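Local coordinates for Polyphosphate:AMP phosphotransferase (Meiothermus ruber H328, PDB 5O6M) that transfers phosphate from inorganic polyphosphate to nucleotides, converting AMP to ADP and ADP to ATP, and also accepts guanosine, cytidine and uridine mono- and diphosphates, at the adenosine-5'-triphosphate site and the interface of chains A and B. Sequence-based numbering; all coordinates share one arbitrary frame. Chains: chain A/B, Polyphosphate:AMP phosphotransferase.

Contact 1: the adenosine-5'-triphosphate site. Residues chain A 70, 91-94, 106, 122, 126-127, 130-131, 136. With ATP (adenosine-5'-triphosphate), chain C.
Gamma-phosphate oxygen O3G of ATP is gripped by at least three groups: A:Arg122 NE at 2.9 Å, A:Lys70 NZ through a weak salt bridge, and water 2, which also touches A:Phe91 O and alpha-phosphate oxygen O1A. This is the nucleotide pocket, and ATP is the product of phosphate transfer from polyphosphate to ADP. A:Arg122 meets the phosphate side-on: NE takes O3G while NH2 takes O2G at 2.8 Å, nearly straight (177° at H), both oxygens in the guanidinium plane. Its chain is extended (chi2 -172°), bringing one guanidinium face beneath ribose C3' and the other against A:Lys70 CE. A:Glu126 OE2 holds A:Arg122 NH1 at 2.8 Å, fixing the group's rotation, and OE1 makes a weak bond to the ribose 2'-hydroxyl. An alanine in place of A:Arg122 would probably loosen the gamma-phosphate, lose the surface under the ribose and release A:Glu126. The adenine is sandwiched between A:Pro94 CD and A:Val130 CG1, over opposite faces of its six-membered ring, with A:Leu136 CD1 approaching C2. At the edge of its guanidinium, A:Arg106 NH2 makes a bent, shared hydrogen bond to N7, 3.1 Å away, while NH1, at 3.0 Å, and NH2 both take A:Gly92 O. A:Asp127 OD1 receives a weak bond from N6 and OD2 binds water 1, which bridges to A:Arg106 NH2. Water 3 joins A:Val93 N to alpha-phosphate oxygen O2A of ATP. In this P-loop kinase fold, the Walker A lysine A:Lys70 begins helix 70-77, the adenine-binding loop follows strand 86-90, A:Arg122 follows strand 117-121, and helices 124-128 (3-10) and 130-133 close over the base.

Contact 2: the interface of chains A and B. Residues chain A 108-109, 111-114; chain B 100-101, 105.
Two copies of this PPK2-family class III kinase meet across a two-fold axis, here through the loop after helix 105-108 of chain A and residues 100, 101 and 105 of chain B; the assembly is deposited as a tetramer, and the structure alone does not prove that this pairing is biological. Direct hydrogen bonds use main-chain acceptors. B:Trp105 NE1 donates to A:Gln109 O at 3.2 Å, nearly straight at the hydrogen and in the indole plane, although the nitrogen stands well above the carbonyl plane (46° out of it). A:Lys114 N reaches B:Ala100 O at 2.9 Å, in the carbonyl plane and on a lone pair. Water 4 adds an indirect link, joining B:Arg101 NE to A:Gln109 O and to A:Val111 O, the latter 2.7 Å from the water. Flat groups supply the packing. B:Trp105 has CG anti to its backbone N (chi1 175°), and B:Arg101 CD lies over the centre of its ring. The A:Gln109 amide plane is tilted about 30° to the indole near NE1 and CZ2. The B:Arg101 guanidinium is itself sandwiched, with A:Arg113 CB over one face, 3.8 Å from CZ, and B:Trp105 CZ2 toward the rim of the other. B:Ala100 CB sits over the centre of the A:Arg113 guanidinium, 3.4 Å from its CZ; that group is steadied within chain A by NE bonding A:Lys114 O at 3.0 Å. The two guanidiniums, probably both charged, lie near each other without contact. Among looser touches, A:Val111 CG2 rests 4.0 Å from B:Trp105 CD1. The CE1/NE2 edge of the A:His108 imidazole packs on the B:Trp105 main chain, NE2 3.7 Å from CA.

Contact 1: the adenosine-5'-triphosphate site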
# COMPACT_ATOMS: atom_id res chain seq x y z
N LYS A 70 25.62 -4.78 -8.49
CA LYS A 70 24.21 -5.12 -8.39
C LYS A 70 23.45 -4.66 -9.63
O LYS A 70 22.66 -5.41 -10.21
CB LYS A 70 23.59 -4.49 -7.14
CG LYS A 70 24.09 -5.03 -5.82
CD LYS A 70 23.29 -4.45 -4.63
CE LYS A 70 23.54 -2.95 -4.43
NZ LYS A 70 22.57 -2.08 -5.17
N PHE A 91 15.58 -1.18 -2.07
CA PHE A 91 15.46 -0.74 -0.69
C PHE A 91 16.57 0.26 -0.41
O PHE A 91 17.76 -0.09 -0.46
CB PHE A 91 15.52 -1.94 0.26
CG PHE A 91 14.38 -2.89 0.07
CD1 PHE A 91 13.14 -2.62 0.64
CD2 PHE A 91 14.53 -4.03 -0.70
CE1 PHE A 91 12.07 -3.49 0.45
CE2 PHE A 91 13.47 -4.90 -0.89
CZ PHE A 91 12.24 -4.64 -0.31
N GLY A 92 16.19 1.50 -0.12
CA GLY A 92 17.14 2.53 0.22
C GLY A 92 17.08 2.95 1.68
O GLY A 92 16.73 2.14 2.55
N VAL A 93 17.41 4.21 1.95
CA VAL A 93 17.31 4.71 3.32
C VAL A 93 15.86 4.61 3.79
O VAL A 93 14.95 5.11 3.09
CB VAL A 93 17.82 6.15 3.41
CG1 VAL A 93 17.67 6.69 4.83
CG2 VAL A 93 19.28 6.23 2.95
N PRO A 94 15.57 3.97 4.92
CA PRO A 94 14.18 3.87 5.37
C PRO A 94 13.57 5.24 5.64
O PRO A 94 14.22 6.13 6.17
CB PRO A 94 14.29 3.05 6.67
CG PRO A 94 15.55 2.26 6.51
CD PRO A 94 16.49 3.14 5.72
N ARG A 106 8.45 -3.18 5.43
CA ARG A 106 8.61 -2.67 4.08
C ARG A 106 9.14 -3.73 3.13
O ARG A 106 8.91 -3.64 1.92
CB ARG A 106 9.53 -1.45 4.06
CG ARG A 106 10.98 -1.79 4.38
CD ARG A 106 11.89 -0.62 4.08
NE ARG A 106 13.30 -0.97 4.17
CZ ARG A 106 14.28 -0.22 3.67
NH1 ARG A 106 14.00 0.92 3.06
NH2 ARG A 106 15.54 -0.62 3.79
N ARG A 122 19.28 -4.86 -2.94
CA ARG A 122 19.38 -4.68 -1.49
C ARG A 122 18.11 -5.26 -0.87
O ARG A 122 17.15 -5.52 -1.59
CB ARG A 122 19.59 -3.21 -1.12
CG ARG A 122 20.95 -2.67 -1.53
CD ARG A 122 21.20 -1.28 -0.97
NE ARG A 122 22.37 -0.63 -1.56
CZ ARG A 122 23.61 -0.77 -1.11
NH1 ARG A 122 23.85 -1.53 -0.05
NH2 ARG A 122 24.61 -0.15 -1.72
N GLU A 126 20.18 -5.46 4.83
CA GLU A 126 20.73 -4.18 5.24
C GLU A 126 20.50 -3.91 6.72
O GLU A 126 21.25 -3.14 7.33
CB GLU A 126 20.14 -3.05 4.40
CG GLU A 126 20.47 -3.12 2.90
CD GLU A 126 21.92 -2.80 2.60
OE1 GLU A 126 22.55 -2.07 3.40
OE2 GLU A 126 22.44 -3.27 1.56
N ASP A 127 19.48 -4.53 7.32
CA ASP A 127 19.19 -4.33 8.73
C ASP A 127 20.08 -5.16 9.65
O ASP A 127 19.92 -5.08 10.88
CB ASP A 127 17.72 -4.64 9.01
CG ASP A 127 16.79 -3.59 8.42
OD1 ASP A 127 16.79 -2.44 8.91
OD2 ASP A 127 16.07 -3.91 7.44
N VAL A 130 24.47 -2.43 7.16
CA VAL A 130 24.69 -1.02 7.46
C VAL A 130 24.18 -0.68 8.85
O VAL A 130 24.77 0.14 9.57
CB VAL A 130 24.03 -0.15 6.38
CG1 VAL A 130 22.52 -0.40 6.36
CG2 VAL A 130 24.33 1.33 6.63
N VAL A 131 23.07 -1.30 9.27
CA VAL A 131 22.52 -1.02 10.60
C VAL A 131 23.50 -1.44 11.68
O VAL A 131 23.67 -0.75 12.69
CB VAL A 131 21.16 -1.72 10.77
CG1 VAL A 131 20.78 -1.77 12.24
CG2 VAL A 131 20.08 -1.00 9.95
N LEU A 136 23.04 1.80 14.05
CA LEU A 136 21.78 2.52 13.95
C LEU A 136 20.78 2.01 14.98
O LEU A 136 19.81 2.71 15.29
CB LEU A 136 21.23 2.38 12.52
CG LEU A 136 22.18 2.96 11.46
CD1 LEU A 136 21.58 2.89 10.06
CD2 LEU A 136 22.59 4.38 11.81
PG ATP C . 22.69 1.78 -4.56
O1G ATP C . 22.73 1.64 -6.06
O2G ATP C . 24.03 1.47 -3.89
O3G ATP C . 21.62 0.90 -3.90
PB ATP C . 21.49 4.45 -4.73
O1B ATP C . 22.28 5.65 -5.04
O2B ATP C . 20.67 3.85 -5.87
O3B ATP C . 22.40 3.28 -4.14
PA ATP C . 19.39 3.81 -2.78
O1A ATP C . 18.95 2.68 -3.63
O2A ATP C . 18.26 4.77 -2.37
O3A ATP C . 20.48 4.71 -3.52
O5' ATP C . 20.12 3.25 -1.43
C5' ATP C . 20.93 4.17 -0.68
C4' ATP C . 21.38 3.61 0.65
O4' ATP C . 20.28 3.03 1.39
C3' ATP C . 22.49 2.55 0.62
O3' ATP C . 23.72 3.12 1.04
C2' ATP C . 22.01 1.50 1.64
O2' ATP C . 23.03 1.10 2.55
C1' ATP C . 20.93 2.28 2.39
N9 ATP C . 19.97 1.46 3.12
C8 ATP C . 19.25 0.39 2.65
N7 ATP C . 18.61 -0.27 3.58
C5 ATP C . 18.91 0.42 4.75
C6 ATP C . 18.55 0.23 6.09
N6 ATP C . 17.78 -0.78 6.52
N1 ATP C . 19.03 1.10 7.01
C2 ATP C . 19.81 2.10 6.59
N3 ATP C . 20.22 2.39 5.36
C4 ATP C . 19.74 1.50 4.47
O HOH W 1 16.36 -3.15 4.72
O HOH W 2 18.79 -0.52 -3.34
O HOH W 3 18.05 6.20 -0.21

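Contact 2: the interface of chains A and B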
# COMPACT_ATOMS: atom_id res chain seq x y z
N HIS A 108 8.55 -7.26 3.54
CA HIS A 108 7.49 -8.23 3.33
C HIS A 108 6.50 -7.75 2.27
O HIS A 108 5.99 -8.55 1.49
CB HIS A 108 6.77 -8.51 4.66
CG HIS A 108 6.04 -9.82 4.68
ND1 HIS A 108 5.55 -10.38 5.84
CD2 HIS A 108 5.74 -10.69 3.69
CE1 HIS A 108 4.96 -11.53 5.56
NE2 HIS A 108 5.07 -11.74 4.26
N GLN A 109 6.25 -6.44 2.22
CA GLN A 109 5.28 -5.92 1.26
C GLN A 109 5.66 -6.26 -0.18
O GLN A 109 4.78 -6.35 -1.04
CB GLN A 109 5.13 -4.41 1.43
CG GLN A 109 4.29 -3.73 0.36
CD GLN A 109 2.83 -4.14 0.38
OE1 GLN A 109 2.32 -4.65 1.39
NE2 GLN A 109 2.14 -3.92 -0.73
N VAL A 111 7.40 -9.02 -1.47
CA VAL A 111 7.72 -10.40 -1.83
C VAL A 111 6.98 -10.76 -3.12
O VAL A 111 5.92 -10.19 -3.41
CB VAL A 111 7.36 -11.37 -0.70
CG1 VAL A 111 8.11 -10.99 0.58
CG2 VAL A 111 5.85 -11.39 -0.46
N PRO A 112 7.51 -11.69 -3.92
CA PRO A 112 6.84 -12.05 -5.18
C PRO A 112 5.58 -12.86 -4.95
O PRO A 112 5.49 -13.68 -4.04
CB PRO A 112 7.90 -12.88 -5.91
CG PRO A 112 8.70 -13.50 -4.82
CD PRO A 112 8.77 -12.44 -3.74
N ARG A 113 4.60 -12.63 -5.82
CA ARG A 113 3.38 -13.43 -5.82
C ARG A 113 3.57 -14.65 -6.72
O ARG A 113 4.60 -14.81 -7.38
CB ARG A 113 2.20 -12.59 -6.30
CG ARG A 113 2.37 -12.03 -7.70
CD ARG A 113 1.03 -11.89 -8.42
NE ARG A 113 0.46 -13.21 -8.71
CZ ARG A 113 -0.84 -13.46 -8.80
NH1 ARG A 113 -1.72 -12.48 -8.62
NH2 ARG A 113 -1.26 -14.69 -9.06
N LYS A 114 2.56 -15.52 -6.74
CA LYS A 114 2.63 -16.72 -7.56
C LYS A 114 2.84 -16.36 -9.02
O LYS A 114 2.19 -15.46 -9.56
CB LYS A 114 1.35 -17.54 -7.39
CG LYS A 114 1.20 -18.18 -6.03
CD LYS A 114 -0.04 -19.06 -5.97
CE LYS A 114 -0.12 -19.82 -4.66
NZ LYS A 114 -1.43 -20.50 -4.50
N ALA B 100 -2.28 -15.04 -3.49
CA ALA B 100 -1.10 -15.17 -4.34
C ALA B 100 0.19 -14.91 -3.58
O ALA B 100 1.27 -15.11 -4.15
CB ALA B 100 -1.20 -14.24 -5.55
N ARG B 101 0.10 -14.44 -2.34
CA ARG B 101 1.24 -14.31 -1.44
C ARG B 101 1.03 -15.20 -0.22
O ARG B 101 -0.05 -15.73 0.02
CB ARG B 101 1.44 -12.86 -0.99
CG ARG B 101 2.00 -11.93 -2.05
CD ARG B 101 0.92 -11.04 -2.61
NE ARG B 101 1.45 -10.05 -3.54
CZ ARG B 101 0.75 -9.54 -4.55
NH1 ARG B 101 -0.49 -9.95 -4.77
NH2 ARG B 101 1.30 -8.64 -5.35
N TRP B 105 1.35 -12.11 4.49
CA TRP B 105 1.55 -10.87 3.74
C TRP B 105 0.46 -9.85 4.06
O TRP B 105 0.76 -8.70 4.39
CB TRP B 105 1.57 -11.17 2.25
CG TRP B 105 1.66 -9.97 1.35
CD1 TRP B 105 2.78 -9.25 1.05
CD2 TRP B 105 0.59 -9.38 0.60
NE1 TRP B 105 2.48 -8.24 0.15
CE2 TRP B 105 1.14 -8.31 -0.13
CE3 TRP B 105 -0.77 -9.66 0.48
CZ2 TRP B 105 0.36 -7.50 -0.97
CZ3 TRP B 105 -1.54 -8.86 -0.36
CH2 TRP B 105 -0.98 -7.80 -1.07
O HOH W 4 3.96 -8.35 -3.02

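The C-alpha centres of contact 1 and contact 2 lie about 19 Å apart. Helix 105-108 ties them together: A:Arg106 faces the nucleotide in contact 1, while A:His108 of the same helix, and the symmetry-related use of residue 105 in chain B, serve contact 2. By the two-fold symmetry, A:Trp105 should meet chain B beside A:Arg106. The loop leading out of this helix runs through contact 2 into strand 117-121, whose end delivers A:Arg122 to the triphosphate. Pairing of the subunits could therefore steady the base-binding side of each active site, although the structure alone does not show coupling.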